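Side-chain contacts in L-Ala-D/L-Glu Epimerase (PDB 1JPD), which belongs to the enolase superfamily, pairing a small N-terminal domain with a C-terminal barrel of the TIM type: residues A285-L290 and P313-T318; E162-I167 and Q194-L199; S235-L240 and E245-K250. All coordinates share one frame; numbering follows the deposited sequence.

Read from the N terminus, the chain first makes its N-terminal domain and then enters the barrel, where all three contacts lie. Contact 2 comes first: it closes a 26-residue connection by bringing helices 160-170 and 189-198 side by side on the outside of the barrel. Contact 3 follows and closes a very short loop of four residues, setting helix 237-240 against strand 246-249. Contact 1 is last, closing a connection of 22 residues as strand 316-318 of the C-terminal hairpin returns to helix 283-289. The loops follow in series, so none crosses or encloses another. Contacts 1 and 3 reach the same sheet on opposite sides of the chain's centre, their centres about 24 Å apart.

Contact 1 of 3, residues A285-L290 and P313-T318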
ATOM      1  N   ALA A 285      -3.020   1.612  10.326  1.00 37.76           N
ATOM      2  CA  ALA A 285      -2.316   0.860   9.292  1.00 39.20           C
ATOM      3  C   ALA A 285      -1.218   1.671   8.614  1.00 37.09           C
ATOM      4  O   ALA A 285      -0.187   1.120   8.235  1.00 34.05           O
ATOM      5  CB  ALA A 285      -3.306   0.336   8.249  1.00 39.14           C
ATOM      6  N   ILE A 286      -1.432   2.973   8.454  1.00 36.25           N
ATOM      7  CA  ILE A 286      -0.421   3.808   7.822  1.00 35.11           C
ATOM      8  C   ILE A 286       0.786   3.889   8.757  1.00 39.44           C
ATOM      9  O   ILE A 286       1.923   3.661   8.334  1.00 36.79           O
ATOM     10  CB  ILE A 286      -0.959   5.224   7.529  1.00 34.14           C
ATOM     11  CG1 ILE A 286      -2.230   5.134   6.687  1.00 35.83           C
ATOM     12  CG2 ILE A 286       0.073   6.021   6.755  1.00 35.48           C
ATOM     13  CD1 ILE A 286      -2.041   4.358   5.378  1.00 36.14           C
ATOM     14  N   SER A 287       0.530   4.194  10.030  1.00 39.34           N
ATOM     15  CA  SER A 287       1.594   4.287  11.033  1.00 40.59           C
ATOM     16  C   SER A 287       2.476   3.049  10.990  1.00 42.32           C
ATOM     17  O   SER A 287       3.696   3.149  11.057  1.00 45.51           O
ATOM     18  CB  SER A 287       1.012   4.416  12.446  1.00 39.52           C
ATOM     19  OG  SER A 287       0.242   5.598  12.594  1.00 42.93           O
ATOM     20  N   ALA A 288       1.850   1.880  10.879  1.00 43.36           N
ATOM     21  CA  ALA A 288       2.584   0.620  10.840  1.00 42.47           C
ATOM     22  C   ALA A 288       3.467   0.481   9.600  1.00 40.09           C
ATOM     23  O   ALA A 288       4.427  -0.288   9.605  1.00 40.38           O
ATOM     24  CB  ALA A 288       1.604  -0.560  10.926  1.00 42.33           C
ATOM     25  N   ALA A 289       3.149   1.227   8.546  1.00 38.50           N
ATOM     26  CA  ALA A 289       3.920   1.165   7.308  1.00 40.28           C
ATOM     27  C   ALA A 289       5.024   2.220   7.197  1.00 42.45           C
ATOM     28  O   ALA A 289       6.003   2.027   6.470  1.00 44.23           O
ATOM     29  CB  ALA A 289       2.985   1.285   6.120  1.00 34.91           C
ATOM     30  N   LEU A 290       4.876   3.323   7.923  1.00 41.64           N
ATOM     31  CA  LEU A 290       5.847   4.415   7.868  1.00 42.50           C
ATOM     32  C   LEU A 290       7.334   4.054   7.845  1.00 41.36           C
ATOM     33  O   LEU A 290       8.099   4.629   7.073  1.00 40.64           O
ATOM     34  CB  LEU A 290       5.568   5.405   8.994  1.00 38.21           C
ATOM     35  CG  LEU A 290       4.232   6.114   8.767  1.00 42.71           C
ATOM     36  CD1 LEU A 290       3.880   6.965   9.983  1.00 43.80           C
ATOM     37  CD2 LEU A 290       4.313   6.960   7.499  1.00 34.88           C
ATOM     38  N   PRO A 313      -6.414   9.522  18.261  1.00 63.39           N
ATOM     39  CA  PRO A 313      -5.995  10.543  17.296  1.00 59.72           C
ATOM     40  C   PRO A 313      -5.665   9.941  15.933  1.00 55.40           C
ATOM     41  O   PRO A 313      -5.381   8.747  15.814  1.00 53.78           O
ATOM     42  CB  PRO A 313      -4.763  11.135  17.956  1.00 60.16           C
ATOM     43  CG  PRO A 313      -4.117   9.911  18.523  1.00 58.82           C
ATOM     44  CD  PRO A 313      -5.300   9.200  19.173  1.00 62.68           C
ATOM     45  N   ALA A 314      -5.682  10.787  14.915  1.00 50.35           N
ATOM     46  CA  ALA A 314      -5.396  10.358  13.563  1.00 48.21           C
ATOM     47  C   ALA A 314      -4.183  11.086  13.019  1.00 51.68           C
ATOM     48  O   ALA A 314      -3.734  12.076  13.594  1.00 53.92           O
ATOM     49  CB  ALA A 314      -6.592  10.632  12.680  1.00 52.06           C
ATOM     50  N   LEU A 315      -3.649  10.584  11.909  1.00 51.29           N
ATOM     51  CA  LEU A 315      -2.504  11.212  11.263  1.00 48.15           C
ATOM     52  C   LEU A 315      -3.035  12.422  10.507  1.00 49.33           C
ATOM     53  O   LEU A 315      -4.166  12.404  10.006  1.00 47.25           O
ATOM     54  CB  LEU A 315      -1.842  10.249  10.277  1.00 45.67           C
ATOM     55  CG  LEU A 315      -1.112   9.042  10.854  1.00 46.46           C
ATOM     56  CD1 LEU A 315      -0.690   8.128   9.718  1.00 49.58           C
ATOM     57  CD2 LEU A 315       0.096   9.495  11.658  1.00 39.31           C
ATOM     58  N   GLN A 316      -2.225  13.471  10.415  1.00 49.26           N
ATOM     59  CA  GLN A 316      -2.661  14.672   9.723  1.00 50.69           C
ATOM     60  C   GLN A 316      -2.330  14.695   8.234  1.00 47.87           C
ATOM     61  O   GLN A 316      -1.164  14.679   7.836  1.00 42.01           O
ATOM     62  CB  GLN A 316      -2.102  15.907  10.430  1.00 53.81           C
ATOM     63  CG  GLN A 316      -2.704  16.098  11.825  1.00 57.41           C
ATOM     64  CD  GLN A 316      -4.236  16.068  11.806  1.00 61.29           C
ATOM     65  OE1 GLN A 316      -4.879  16.963  11.255  1.00 64.69           O
ATOM     66  NE2 GLN A 316      -4.821  15.027  12.398  1.00 55.04           N
ATOM     67  N   PHE A 317      -3.388  14.724   7.428  1.00 43.74           N
ATOM     68  CA  PHE A 317      -3.284  14.750   5.977  1.00 45.44           C
ATOM     69  C   PHE A 317      -3.844  16.041   5.387  1.00 48.16           C
ATOM     70  O   PHE A 317      -4.935  16.479   5.754  1.00 44.42           O
ATOM     71  CB  PHE A 317      -4.088  13.609   5.335  1.00 43.24           C
ATOM     72  CG  PHE A 317      -3.513  12.240   5.535  1.00 43.20           C
ATOM     73  CD1 PHE A 317      -3.980  11.419   6.556  1.00 40.92           C
ATOM     74  CD2 PHE A 317      -2.569  11.733   4.641  1.00 43.55           C
ATOM     75  CE1 PHE A 317      -3.520  10.107   6.682  1.00 42.14           C
ATOM     76  CE2 PHE A 317      -2.102  10.427   4.758  1.00 44.67           C
ATOM     77  CZ  PHE A 317      -2.582   9.609   5.781  1.00 42.42           C
ATOM     78  N   THR A 318      -3.094  16.637   4.465  1.00 54.46           N
ATOM     79  CA  THR A 318      -3.535  17.833   3.740  1.00 52.93           C
ATOM     80  C   THR A 318      -3.376  17.394   2.287  1.00 52.91           C
ATOM     81  O   THR A 318      -2.634  16.445   2.014  1.00 49.15           O
ATOM     82  CB  THR A 318      -2.643  19.066   4.006  1.00 52.70           C
ATOM     83  OG1 THR A 318      -1.313  18.823   3.521  1.00 53.13           O
ATOM     84  CG2 THR A 318      -2.603  19.374   5.493  1.00 45.60           C
TER
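Leu315 carries this contact for segment 313-318, reaching Ile286 and Ser287 on helix 283-289. The approach begins at Ala314, whose O receives a weak, 3.4 Å hydrogen bond from NE2 of Gln316, a link made within the segment alone. Next comes Leu315, whose side chain is directed at the helix. Its CG sits beside the backbone N and anti to the carbonyl carbon (chi1 -69°), an orientation that sends both methyls to the helix. The CD1 methyl lies 3.6 Å from CB of Ile286, and it is almost as close to the CG2 branch of that residue, the two side chains meeting at a slant. Over Ser287 the same leucine uses both ends of its fork: CD1 is 3.9 Å from OG and CD2 is 4.0 Å from that OG. These are van der Waals contacts to a hydroxyl whose polar partner is the O of Ser283, one helical turn earlier. Ser283 also serves the other segment, because its OG is hydrogen-bonded to N of Leu315. One serine thus holds the loop backbone and the hydroxyl beside the leucine methyls. Gln316 pairs through its backbone with His323. Phe317 then swings its ring back toward the helix, although CZ stops 4.6 Å from CG2 of Ile286; the ring rests on Leu322 and Thr305 instead. Thr318 finishes the segment with its OG1 hydrogen-bonded to NE2 of His323. Strand 316-318 forms an antiparallel hairpin with strand 321-323 and is an outermost strand of the sheet; 321-323 in turn pairs with strand 121-128 of the barrel. Leu322 touches Ile286, Leu290, Leu315 and Phe317, so this one residue of the inner strand meets side chains of both segments.

Contact 2 of 3, residues E162-I167 and Q194-L199; sequences ERMVAI and QLLADL
The 2.8 Å hydrogen bond from Ala166 N to Glu162 O closes the helical turn that presents Met164 and Val165 to Leu196 and Leu199. The two helices, 160-170 and 189-198, are successive members of the outer layer of the enolase-type barrel, a modified TIM barrel, and they run in the same general direction. Their contact is apolar and has two levels. At the inner one, Met164 folds back on itself (chi2 -51°, chi3 -69°), which brings CG and the terminal CE to the same methyl: CD2 of Leu196 lies 3.7 Å from CG of Met164 and 3.9 Å from CE of Met164. Val153 of strand 150-154 and Val201 also touch the methionine, so the buried side chain also meets the strand layer through Val153. Nearer the surface, Leu199 comes just where its helix gives up helical backbone angles. Its carbonyl O accepts a hydrogen bond from NE of Arg168, a polar tie from the end of helix 189-198 to helix 160-170 beside the apolar one. On the far side of helix 160-170, Arg163 forms a salt bridge with Asp156. Val165, on the solvent side, crosses Leu199 at about a right angle. The CD1 methyl of Leu199 meets backbone as well as side chain: it lies 3.5 Å from O of Met164, 3.6 Å from CB of Met164 and 4.1 Å from CG2 of Val165.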
ATOM      1  N   GLU A 162      -5.982  11.328 -25.131  1.00 39.75           N
ATOM      2  CA  GLU A 162      -6.493  12.645 -24.781  1.00 39.36           C
ATOM      3  C   GLU A 162      -6.473  12.912 -23.275  1.00 42.36           C
ATOM      4  O   GLU A 162      -6.064  13.994 -22.850  1.00 46.51           O
ATOM      5  CB  GLU A 162      -7.897  12.885 -25.342  1.00 35.73           C
ATOM      6  CG  GLU A 162      -8.244  14.369 -25.325  1.00 35.82           C
ATOM      7  CD  GLU A 162      -9.472  14.724 -26.132  1.00 41.04           C
ATOM      8  OE1 GLU A 162     -10.027  13.833 -26.811  1.00 39.25           O
ATOM      9  OE2 GLU A 162      -9.876  15.908 -26.092  1.00 42.35           O
ATOM     10  N   ARG A 163      -6.889  11.941 -22.468  1.00 40.68           N
ATOM     11  CA  ARG A 163      -6.882  12.121 -21.016  1.00 41.00           C
ATOM     12  C   ARG A 163      -5.499  12.538 -20.505  1.00 39.38           C
ATOM     13  O   ARG A 163      -5.359  13.573 -19.849  1.00 38.36           O
ATOM     14  CB  ARG A 163      -7.329  10.834 -20.302  1.00 41.42           C
ATOM     15  CG  ARG A 163      -8.820  10.577 -20.369  1.00 43.94           C
ATOM     16  CD  ARG A 163      -9.207   9.193 -19.860  1.00 46.96           C
ATOM     17  NE  ARG A 163     -10.662   9.071 -19.740  1.00 50.58           N
ATOM     18  CZ  ARG A 163     -11.314   7.946 -19.457  1.00 51.44           C
ATOM     19  NH1 ARG A 163     -10.651   6.810 -19.263  1.00 51.39           N
ATOM     20  NH2 ARG A 163     -12.636   7.966 -19.354  1.00 48.87           N
ATOM     21  N   MET A 164      -4.481  11.738 -20.812  1.00 41.05           N
ATOM     22  CA  MET A 164      -3.123  12.037 -20.370  1.00 41.27           C
ATOM     23  C   MET A 164      -2.601  13.344 -20.957  1.00 41.55           C
ATOM     24  O   MET A 164      -1.865  14.076 -20.290  1.00 39.63           O
ATOM     25  CB  MET A 164      -2.175  10.885 -20.716  1.00 39.25           C
ATOM     26  CG  MET A 164      -2.441   9.638 -19.901  1.00 36.91           C
ATOM     27  SD  MET A 164      -2.507  10.041 -18.146  1.00 37.98           S
ATOM     28  CE  MET A 164      -0.770  10.468 -17.787  1.00 31.07           C
ATOM     29  N   VAL A 165      -2.980  13.653 -22.193  1.00 34.88           N
ATOM     30  CA  VAL A 165      -2.518  14.900 -22.781  1.00 34.45           C
ATOM     31  C   VAL A 165      -3.152  16.092 -22.058  1.00 36.50           C
ATOM     32  O   VAL A 165      -2.432  16.995 -21.617  1.00 36.77           O
ATOM     33  CB  VAL A 165      -2.810  14.963 -24.303  1.00 35.72           C
ATOM     34  CG1 VAL A 165      -2.695  16.402 -24.820  1.00 32.13           C
ATOM     35  CG2 VAL A 165      -1.814  14.085 -25.042  1.00 35.53           C
ATOM     36  N   ALA A 166      -4.480  16.093 -21.913  1.00 33.99           N
ATOM     37  CA  ALA A 166      -5.162  17.193 -21.229  1.00 36.04           C
ATOM     38  C   ALA A 166      -4.657  17.381 -19.794  1.00 38.72           C
ATOM     39  O   ALA A 166      -4.522  18.511 -19.332  1.00 42.64           O
ATOM     40  CB  ALA A 166      -6.668  16.969 -21.229  1.00 33.08           C
ATOM     41  N   ILE A 167      -4.377  16.281 -19.096  1.00 39.65           N
ATOM     42  CA  ILE A 167      -3.869  16.349 -17.721  1.00 38.74           C
ATOM     43  C   ILE A 167      -2.464  16.974 -17.652  1.00 40.83           C
ATOM     44  O   ILE A 167      -2.243  17.935 -16.901  1.00 39.68           O
ATOM     45  CB  ILE A 167      -3.853  14.938 -17.059  1.00 34.47           C
ATOM     46  CG1 ILE A 167      -5.291  14.490 -16.781  1.00 36.85           C
ATOM     47  CG2 ILE A 167      -3.048  14.954 -15.768  1.00 30.45           C
ATOM     48  CD1 ILE A 167      -5.425  13.025 -16.377  1.00 38.73           C
ATOM     49  N   GLN A 194       4.833   4.374 -24.518  1.00 48.74           N
ATOM     50  CA  GLN A 194       5.610   5.384 -25.227  1.00 50.02           C
ATOM     51  C   GLN A 194       4.978   6.765 -25.107  1.00 45.40           C
ATOM     52  O   GLN A 194       5.682   7.761 -24.977  1.00 44.32           O
ATOM     53  CB  GLN A 194       5.772   5.017 -26.702  1.00 55.95           C
ATOM     54  CG  GLN A 194       6.885   5.815 -27.368  1.00 59.30           C
ATOM     55  CD  GLN A 194       8.211   5.653 -26.639  1.00 61.76           C
ATOM     56  OE1 GLN A 194       8.751   4.545 -26.551  1.00 63.06           O
ATOM     57  NE2 GLN A 194       8.736   6.755 -26.103  1.00 56.29           N
ATOM     58  N   LEU A 195       3.651   6.823 -25.152  1.00 44.05           N
ATOM     59  CA  LEU A 195       2.949   8.091 -25.002  1.00 39.73           C
ATOM     60  C   LEU A 195       3.129   8.624 -23.581  1.00 40.21           C
ATOM     61  O   LEU A 195       3.327   9.816 -23.389  1.00 44.04           O
ATOM     62  CB  LEU A 195       1.460   7.923 -25.275  1.00 38.97           C
ATOM     63  CG  LEU A 195       0.678   9.186 -24.923  1.00 42.28           C
ATOM     64  CD1 LEU A 195       1.197  10.344 -25.773  1.00 42.63           C
ATOM     65  CD2 LEU A 195      -0.802   8.970 -25.157  1.00 45.34           C
ATOM     66  N   LEU A 196       3.044   7.743 -22.587  1.00 41.18           N
ATOM     67  CA  LEU A 196       3.219   8.167 -21.206  1.00 42.45           C
ATOM     68  C   LEU A 196       4.610   8.757 -21.053  1.00 43.52           C
ATOM     69  O   LEU A 196       4.806   9.736 -20.323  1.00 44.08           O
ATOM     70  CB  LEU A 196       3.030   6.993 -20.236  1.00 40.01           C
ATOM     71  CG  LEU A 196       1.614   6.404 -20.232  1.00 39.45           C
ATOM     72  CD1 LEU A 196       1.492   5.351 -19.129  1.00 36.14           C
ATOM     73  CD2 LEU A 196       0.601   7.527 -20.019  1.00 34.69           C
ATOM     74  N   ALA A 197       5.576   8.169 -21.754  1.00 40.72           N
ATOM     75  CA  ALA A 197       6.946   8.661 -21.700  1.00 41.78           C
ATOM     76  C   ALA A 197       7.040  10.028 -22.381  1.00 42.26           C
ATOM     77  O   ALA A 197       7.718  10.920 -21.879  1.00 41.74           O
ATOM     78  CB  ALA A 197       7.896   7.669 -22.357  1.00 40.80           C
ATOM     79  N   ASP A 198       6.356  10.207 -23.511  1.00 38.07           N
ATOM     80  CA  ASP A 198       6.396  11.501 -24.193  1.00 42.69           C
ATOM     81  C   ASP A 198       5.865  12.616 -23.284  1.00 45.40           C
ATOM     82  O   ASP A 198       6.236  13.780 -23.448  1.00 50.99           O
ATOM     83  CB  ASP A 198       5.557  11.500 -25.485  1.00 40.08           C
ATOM     84  CG  ASP A 198       6.104  10.572 -26.559  1.00 45.15           C
ATOM     85  OD1 ASP A 198       7.315  10.256 -26.543  1.00 53.67           O
ATOM     86  OD2 ASP A 198       5.319  10.170 -27.444  1.00 45.59           O
ATOM     87  N   LEU A 199       5.000  12.252 -22.333  1.00 42.96           N
ATOM     88  CA  LEU A 199       4.386  13.210 -21.414  1.00 36.62           C
ATOM     89  C   LEU A 199       5.097  13.303 -20.069  1.00 41.32           C
ATOM     90  O   LEU A 199       4.624  13.974 -19.136  1.00 39.59           O
ATOM     91  CB  LEU A 199       2.915  12.846 -21.198  1.00 35.60           C
ATOM     92  CG  LEU A 199       2.070  12.911 -22.476  1.00 40.92           C
ATOM     93  CD1 LEU A 199       0.624  12.536 -22.186  1.00 36.03           C
ATOM     94  CD2 LEU A 199       2.149  14.321 -23.052  1.00 38.28           C
TER

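Contact 3 of 3, residues S235-L240 and E245-K250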
ATOM      1  N   SER A 235       8.839 -13.948  -2.587  1.00 41.75           N
ATOM      2  CA  SER A 235       8.594 -15.132  -3.394  1.00 43.11           C
ATOM      3  C   SER A 235       8.261 -14.842  -4.867  1.00 47.56           C
ATOM      4  O   SER A 235       8.547 -15.665  -5.739  1.00 48.86           O
ATOM      5  CB  SER A 235       7.467 -15.939  -2.739  1.00 47.27           C
ATOM      6  OG  SER A 235       7.100 -17.075  -3.499  1.00 51.82           O
ATOM      7  N   ASN A 236       7.664 -13.685  -5.151  1.00 49.53           N
ATOM      8  CA  ASN A 236       7.312 -13.344  -6.531  1.00 50.32           C
ATOM      9  C   ASN A 236       8.456 -12.632  -7.270  1.00 52.96           C
ATOM     10  O   ASN A 236       8.434 -12.513  -8.500  1.00 52.63           O
ATOM     11  CB  ASN A 236       6.057 -12.448  -6.577  1.00 50.87           C
ATOM     12  CG  ASN A 236       4.919 -12.958  -5.687  1.00 55.67           C
ATOM     13  OD1 ASN A 236       4.816 -12.583  -4.519  1.00 57.65           O
ATOM     14  ND2 ASN A 236       4.065 -13.816  -6.236  1.00 55.48           N
ATOM     15  N   LEU A 237       9.460 -12.167  -6.531  1.00 51.27           N
ATOM     16  CA  LEU A 237      10.574 -11.444  -7.145  1.00 52.37           C
ATOM     17  C   LEU A 237      11.184 -12.086  -8.387  1.00 54.16           C
ATOM     18  O   LEU A 237      11.579 -11.389  -9.320  1.00 57.57           O
ATOM     19  CB  LEU A 237      11.667 -11.175  -6.109  1.00 45.65           C
ATOM     20  CG  LEU A 237      11.277 -10.070  -5.126  1.00 47.23           C
ATOM     21  CD1 LEU A 237      12.365  -9.860  -4.088  1.00 43.91           C
ATOM     22  CD2 LEU A 237      11.029  -8.797  -5.908  1.00 45.25           C
ATOM     23  N   LYS A 238      11.264 -13.409  -8.409  1.00 59.19           N
ATOM     24  CA  LYS A 238      11.827 -14.101  -9.558  1.00 58.81           C
ATOM     25  C   LYS A 238      10.951 -13.865 -10.781  1.00 58.85           C
ATOM     26  O   LYS A 238      11.434 -13.451 -11.836  1.00 57.59           O
ATOM     27  CB  LYS A 238      11.903 -15.598  -9.286  1.00 60.29           C
ATOM     28  CG  LYS A 238      12.200 -16.419 -10.525  1.00 59.01           C
ATOM     29  CD  LYS A 238      11.710 -17.835 -10.342  1.00 59.27           C
ATOM     30  CE  LYS A 238      11.975 -18.674 -11.566  1.00 58.58           C
ATOM     31  NZ  LYS A 238      11.403 -20.020 -11.374  1.00 59.07           N
ATOM     32  N   ALA A 239       9.660 -14.143 -10.628  1.00 58.20           N
ATOM     33  CA  ALA A 239       8.699 -13.975 -11.708  1.00 56.15           C
ATOM     34  C   ALA A 239       8.686 -12.540 -12.215  1.00 55.04           C
ATOM     35  O   ALA A 239       8.639 -12.301 -13.422  1.00 54.79           O
ATOM     36  CB  ALA A 239       7.302 -14.370 -11.232  1.00 50.23           C
ATOM     37  N   LEU A 240       8.737 -11.586 -11.291  1.00 52.22           N
ATOM     38  CA  LEU A 240       8.711 -10.178 -11.660  1.00 54.10           C
ATOM     39  C   LEU A 240       9.933  -9.697 -12.453  1.00 55.72           C
ATOM     40  O   LEU A 240       9.814  -8.811 -13.297  1.00 52.03           O
ATOM     41  CB  LEU A 240       8.539  -9.312 -10.406  1.00 50.88           C
ATOM     42  CG  LEU A 240       7.290  -9.540  -9.542  1.00 51.55           C
ATOM     43  CD1 LEU A 240       7.283  -8.525  -8.407  1.00 46.95           C
ATOM     44  CD2 LEU A 240       6.026  -9.410 -10.381  1.00 45.06           C
ATOM     45  N   GLU A 245       9.932  -2.832 -13.278  1.00 36.15           N
ATOM     46  CA  GLU A 245      11.085  -2.111 -12.772  1.00 38.79           C
ATOM     47  C   GLU A 245      10.864  -1.777 -11.305  1.00 43.39           C
ATOM     48  O   GLU A 245      11.821  -1.631 -10.542  1.00 46.19           O
ATOM     49  CB  GLU A 245      11.299  -0.814 -13.556  1.00 37.42           C
ATOM     50  CG  GLU A 245      11.959  -1.007 -14.904  1.00 40.25           C
ATOM     51  CD  GLU A 245      11.013  -1.527 -15.967  1.00 44.89           C
ATOM     52  OE1 GLU A 245      11.491  -2.247 -16.870  1.00 47.34           O
ATOM     53  OE2 GLU A 245       9.802  -1.205 -15.916  1.00 45.40           O
ATOM     54  N   MET A 246       9.594  -1.681 -10.912  1.00 46.38           N
ATOM     55  CA  MET A 246       9.218  -1.326  -9.539  1.00 44.71           C
ATOM     56  C   MET A 246       8.167  -2.267  -8.937  1.00 43.59           C
ATOM     57  O   MET A 246       7.379  -2.876  -9.663  1.00 41.42           O
ATOM     58  CB  MET A 246       8.676   0.110  -9.536  1.00 40.11           C
ATOM     59  CG  MET A 246       8.317   0.688  -8.179  1.00 41.95           C
ATOM     60  SD  MET A 246       7.595   2.342  -8.390  1.00 43.66           S
ATOM     61  CE  MET A 246       9.048   3.248  -8.998  1.00 42.94           C
ATOM     62  N   VAL A 247       8.163  -2.384  -7.612  1.00 36.88           N
ATOM     63  CA  VAL A 247       7.185  -3.218  -6.921  1.00 35.47           C
ATOM     64  C   VAL A 247       6.438  -2.344  -5.925  1.00 34.94           C
ATOM     65  O   VAL A 247       7.040  -1.498  -5.269  1.00 38.92           O
ATOM     66  CB  VAL A 247       7.850  -4.388  -6.149  1.00 34.22           C
ATOM     67  CG1 VAL A 247       8.598  -5.292  -7.110  1.00 35.94           C
ATOM     68  CG2 VAL A 247       8.792  -3.850  -5.087  1.00 34.52           C
ATOM     69  N   ASN A 248       5.127  -2.527  -5.828  1.00 32.33           N
ATOM     70  CA  ASN A 248       4.316  -1.756  -4.889  1.00 32.69           C
ATOM     71  C   ASN A 248       4.142  -2.601  -3.623  1.00 35.24           C
ATOM     72  O   ASN A 248       3.426  -3.603  -3.631  1.00 39.02           O
ATOM     73  CB  ASN A 248       2.951  -1.452  -5.512  1.00 37.11           C
ATOM     74  CG  ASN A 248       2.064  -0.612  -4.609  1.00 43.58           C
ATOM     75  OD1 ASN A 248       2.000  -0.835  -3.400  1.00 51.08           O
ATOM     76  ND2 ASN A 248       1.357   0.343  -5.195  1.00 41.29           N
ATOM     77  N   ILE A 249       4.805  -2.205  -2.543  1.00 37.67           N
ATOM     78  CA  ILE A 249       4.729  -2.933  -1.276  1.00 37.97           C
ATOM     79  C   ILE A 249       3.528  -2.512  -0.430  1.00 37.52           C
ATOM     80  O   ILE A 249       3.321  -1.324  -0.182  1.00 39.42           O
ATOM     81  CB  ILE A 249       6.005  -2.707  -0.419  1.00 36.27           C
ATOM     82  CG1 ILE A 249       7.237  -3.216  -1.168  1.00 37.86           C
ATOM     83  CG2 ILE A 249       5.866  -3.418   0.928  1.00 37.55           C
ATOM     84  CD1 ILE A 249       8.556  -2.832  -0.510  1.00 39.02           C
ATOM     85  N   LYS A 250       2.743  -3.495   0.006  1.00 36.77           N
ATOM     86  CA  LYS A 250       1.579  -3.257   0.863  1.00 37.05           C
ATOM     87  C   LYS A 250       1.606  -4.298   1.964  1.00 39.02           C
ATOM     88  O   LYS A 250       1.731  -5.498   1.689  1.00 37.37           O
ATOM     89  CB  LYS A 250       0.278  -3.385   0.082  1.00 36.82           C
ATOM     90  CG  LYS A 250       0.046  -2.263  -0.887  1.00 36.43           C
ATOM     91  CD  LYS A 250      -1.316  -2.374  -1.533  1.00 38.06           C
ATOM     92  CE  LYS A 250      -1.497  -1.278  -2.547  1.00 35.07           C
ATOM     93  NZ  LYS A 250      -2.848  -1.297  -3.150  1.00 41.55           N
TER
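Val247 projects from strand 246-249 into the angle between Leu237 and Leu240 of the short helix 237-240. Its CB points to the helix yet touches neither leucine itself, serving as the fork from which the two methyls part. One branch does the work. CG1 stands anti to the carbonyl carbon (chi1 -61°), and in that position it comes within 3.7 Å of CD1 of Leu240. The same methyl is more loosely approached by Leu237, whose CD2 is 4.4 Å from CG1 of Val247. CG2, by contrast, occupies the crowded position between backbone N and carbonyl carbon and makes no contact with either leucine. Contact with the helix therefore rests on a single methyl, approached unequally by residues one turn apart. That turn is held by a 3.0 Å hydrogen bond from Leu240 N to Asn236 O. All three side chains are buried, and no polar bond crosses between the segments. The helix and strand belong to one beta-alpha-beta unit, in which strand 225-227 precedes the helix and lies parallel beside strand 246-249. Leu240 also rests on Ala227 of that strand, while Leu237 reaches Leu263 of helix 257-269. On the opposite face of strand 246-249, ND2 of Asn248 is hydrogen-bonded to OE2 of Glu205 in strand 203-205. Strand 273-276, touched by Val247 through Leu274, flanks the remaining edge.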